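Local coordinates for protein dihydrodipicolinate synthase (Bacillus clausii KSM-K16, PDB 3E96) that probably catalyses the condensation of pyruvate with aspartate semialdehyde to 4-hydroxy-tetrahydrodipicolinate, as in other DapA-family lyases, at residues P19-F23 against I264-M268. Sequence-based numbering, arbitrary orientation.
Sequences PITPF and IKEAM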
ATOM      1  N   PRO B  19      10.291 -13.034  10.206  1.00 12.21           N
ATOM      2  CA  PRO B  19      10.639 -14.138   9.313  1.00 11.44           C
ATOM      3  C   PRO B  19      10.211 -13.945   7.873  1.00 12.19           C
ATOM      4  O   PRO B  19       9.200 -13.304   7.592  1.00 12.51           O
ATOM      5  CB  PRO B  19       9.916 -15.318   9.946  1.00 12.03           C
ATOM      6  CG  PRO B  19       8.613 -14.673  10.375  1.00 11.41           C
ATOM      7  CD  PRO B  19       9.071 -13.345  10.978  1.00 11.53           C
ATOM      8  N   ILE B  20      10.999 -14.500   6.960  1.00 11.25           N
ATOM      9  CA  ILE B  20      10.651 -14.451   5.552  1.00 11.37           C
ATOM     10  C   ILE B  20       9.608 -15.547   5.357  1.00 12.92           C
ATOM     11  O   ILE B  20       9.436 -16.414   6.222  1.00 13.50           O
ATOM     12  CB  ILE B  20      11.839 -14.832   4.646  1.00 12.78           C
ATOM     13  CG1 ILE B  20      12.381 -16.203   5.075  1.00 13.31           C
ATOM     14  CG2 ILE B  20      12.907 -13.769   4.699  1.00 11.94           C
ATOM     15  CD1 ILE B  20      13.157 -16.940   3.988  1.00 16.38           C
ATOM     16  N   THR B  21       8.905 -15.498   4.232  1.00 12.48           N
ATOM     17  CA  THR B  21       7.953 -16.542   3.881  1.00 12.18           C
ATOM     18  C   THR B  21       8.597 -17.179   2.651  1.00 13.43           C
ATOM     19  O   THR B  21       8.592 -16.600   1.562  1.00 10.97           O
ATOM     20  CB  THR B  21       6.569 -15.992   3.482  1.00 13.51           C
ATOM     21  OG1 THR B  21       6.013 -15.241   4.570  1.00 11.37           O
ATOM     22  CG2 THR B  21       5.624 -17.149   3.143  1.00 12.35           C
ATOM     23  N   PRO B  22       9.197 -18.370   2.816  1.00 14.13           N
ATOM     24  CA  PRO B  22       9.842 -19.048   1.687  1.00 14.79           C
ATOM     25  C   PRO B  22       8.845 -19.368   0.578  1.00 14.67           C
ATOM     26  O   PRO B  22       7.806 -19.969   0.839  1.00 14.88           O
ATOM     27  CB  PRO B  22      10.407 -20.325   2.321  1.00 14.12           C
ATOM     28  CG  PRO B  22      10.606 -19.939   3.761  1.00 15.39           C
ATOM     29  CD  PRO B  22       9.365 -19.140   4.059  1.00 14.55           C
ATOM     30  N   PHE B  23       9.156 -18.959  -0.651  1.00 15.01           N
ATOM     31  CA  PHE B  23       8.278 -19.239  -1.785  1.00 15.74           C
ATOM     32  C   PHE B  23       9.048 -20.077  -2.799  1.00 15.98           C
ATOM     33  O   PHE B  23      10.218 -19.805  -3.071  1.00 15.28           O
ATOM     34  CB  PHE B  23       7.819 -17.950  -2.477  1.00 14.66           C
ATOM     35  CG  PHE B  23       6.989 -17.045  -1.616  1.00 12.96           C
ATOM     36  CD1 PHE B  23       5.830 -17.507  -1.004  1.00 14.10           C
ATOM     37  CD2 PHE B  23       7.343 -15.703  -1.459  1.00 13.85           C
ATOM     38  CE1 PHE B  23       5.029 -16.647  -0.249  1.00 13.79           C
ATOM     39  CE2 PHE B  23       6.553 -14.837  -0.708  1.00 14.24           C
ATOM     40  CZ  PHE B  23       5.393 -15.308  -0.102  1.00 14.89           C
ATOM     41  N   ILE B 264      17.885 -10.641   1.305  1.00 12.87           N
ATOM     42  CA  ILE B 264      17.920 -11.607   2.398  1.00 13.97           C
ATOM     43  C   ILE B 264      17.818 -13.037   1.854  1.00 14.49           C
ATOM     44  O   ILE B 264      18.599 -13.920   2.235  1.00 13.57           O
ATOM     45  CB  ILE B 264      16.756 -11.370   3.396  1.00 14.22           C
ATOM     46  CG1 ILE B 264      17.005 -10.087   4.190  1.00 15.42           C
ATOM     47  CG2 ILE B 264      16.624 -12.552   4.351  1.00 15.66           C
ATOM     48  CD1 ILE B 264      15.884  -9.729   5.147  1.00 17.52           C
ATOM     49  N   LYS B 265      16.864 -13.261   0.955  1.00 11.84           N
ATOM     50  CA  LYS B 265      16.667 -14.592   0.389  1.00 14.04           C
ATOM     51  C   LYS B 265      17.828 -15.110  -0.447  1.00 15.00           C
ATOM     52  O   LYS B 265      18.186 -16.287  -0.352  1.00 15.44           O
ATOM     53  CB  LYS B 265      15.368 -14.636  -0.425  1.00 12.21           C
ATOM     54  CG  LYS B 265      14.116 -14.603   0.457  1.00 11.98           C
ATOM     55  CD  LYS B 265      12.833 -14.872  -0.322  1.00 12.02           C
ATOM     56  CE  LYS B 265      11.639 -14.951   0.628  1.00 11.25           C
ATOM     57  NZ  LYS B 265      10.327 -15.055  -0.089  1.00 10.55           N
ATOM     58  N   GLU B 266      18.426 -14.253  -1.263  1.00 16.78           N
ATOM     59  CA  GLU B 266      19.544 -14.714  -2.078  1.00 16.67           C
ATOM     60  C   GLU B 266      20.794 -14.889  -1.220  1.00 17.69           C
ATOM     61  O   GLU B 266      21.649 -15.720  -1.523  1.00 18.03           O
ATOM     62  CB  GLU B 266      19.778 -13.765  -3.253  1.00 17.25           C
ATOM     63  CG  GLU B 266      18.627 -13.831  -4.253  1.00 16.11           C
ATOM     64  CD  GLU B 266      18.987 -13.345  -5.640  1.00 18.09           C
ATOM     65  OE1 GLU B 266      20.189 -13.348  -5.991  1.00 16.74           O
ATOM     66  OE2 GLU B 266      18.057 -12.979  -6.391  1.00 17.82           O
ATOM     67  N   ALA B 267      20.887 -14.131  -0.132  1.00 16.73           N
ATOM     68  CA  ALA B 267      22.021 -14.260   0.779  1.00 16.74           C
ATOM     69  C   ALA B 267      21.881 -15.590   1.532  1.00 17.71           C
ATOM     70  O   ALA B 267      22.861 -16.331   1.693  1.00 18.00           O
ATOM     71  CB  ALA B 267      22.043 -13.098   1.765  1.00 17.12           C
ATOM     72  N   MET B 268      20.663 -15.886   1.987  1.00 15.48           N
ATOM     73  CA  MET B 268      20.385 -17.134   2.708  1.00 16.10           C
ATOM     74  C   MET B 268      20.727 -18.335   1.825  1.00 17.55           C
ATOM     75  O   MET B 268      21.368 -19.290   2.281  1.00 16.12           O
ATOM     76  CB  MET B 268      18.899 -17.224   3.121  1.00 15.62           C
ATOM     77  CG  MET B 268      18.447 -16.224   4.199  1.00 15.85           C
ATOM     78  SD  MET B 268      16.669 -16.282   4.604  1.00  5.15           S
ATOM     79  CE  MET B 268      15.995 -15.417   3.288  1.00 24.33           C
TER
HETATM   80  O   HOH W   1       9.463 -13.219   2.654  1.00 11.99           O
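Ile20 overlaps the end of Met268, its CD1 meeting the methyl CE tip to tip at 3.3 Å, tighter than usual for two carbons. CG2 of Ile20 lies 3.9 Å from CG2 of Ile264, the two side chains sliding past each other in opposite directions. Branched at CB, isoleucine can spread two arms over the helix. The opposing methionine, unbranched, is bent at chi3 (-79°), which brings its methyl against both arms. Lys265 reaches past this apolar patch: its chain, extended beyond CG, carries CE to 4.0 Å from CB of Ile20 and NZ to a hydrogen bond of 2.9 Å with Thr21 O. The ammonium comes in above the carbonyl plane, 39° out of it, with a C=O...N angle of 140°. That same oxygen sits over the centre of one face of the Phe23 ring, whose CD2 is 3.3 Å from Lys265 NZ. A water accepts from Thr21 N and, weakly, from the lysine. NZ also forms a salt bridge with Glu58, which probably balances its buried charge, with Val277 O as a further acceptor. An alanine in place of Lys265 would probably leave Thr21 O without this donor and Glu58 without this countercharge. The contact joins the loop after the first barrel strand of this TIM barrel to helix 262-270, near Thr56, a predicted pyruvate-binding residue. Apolar packing beside a charge-assisted bond implies that the loop is held both by shape and by polarity, with the lysine's CE serving the first and its ammonium the second.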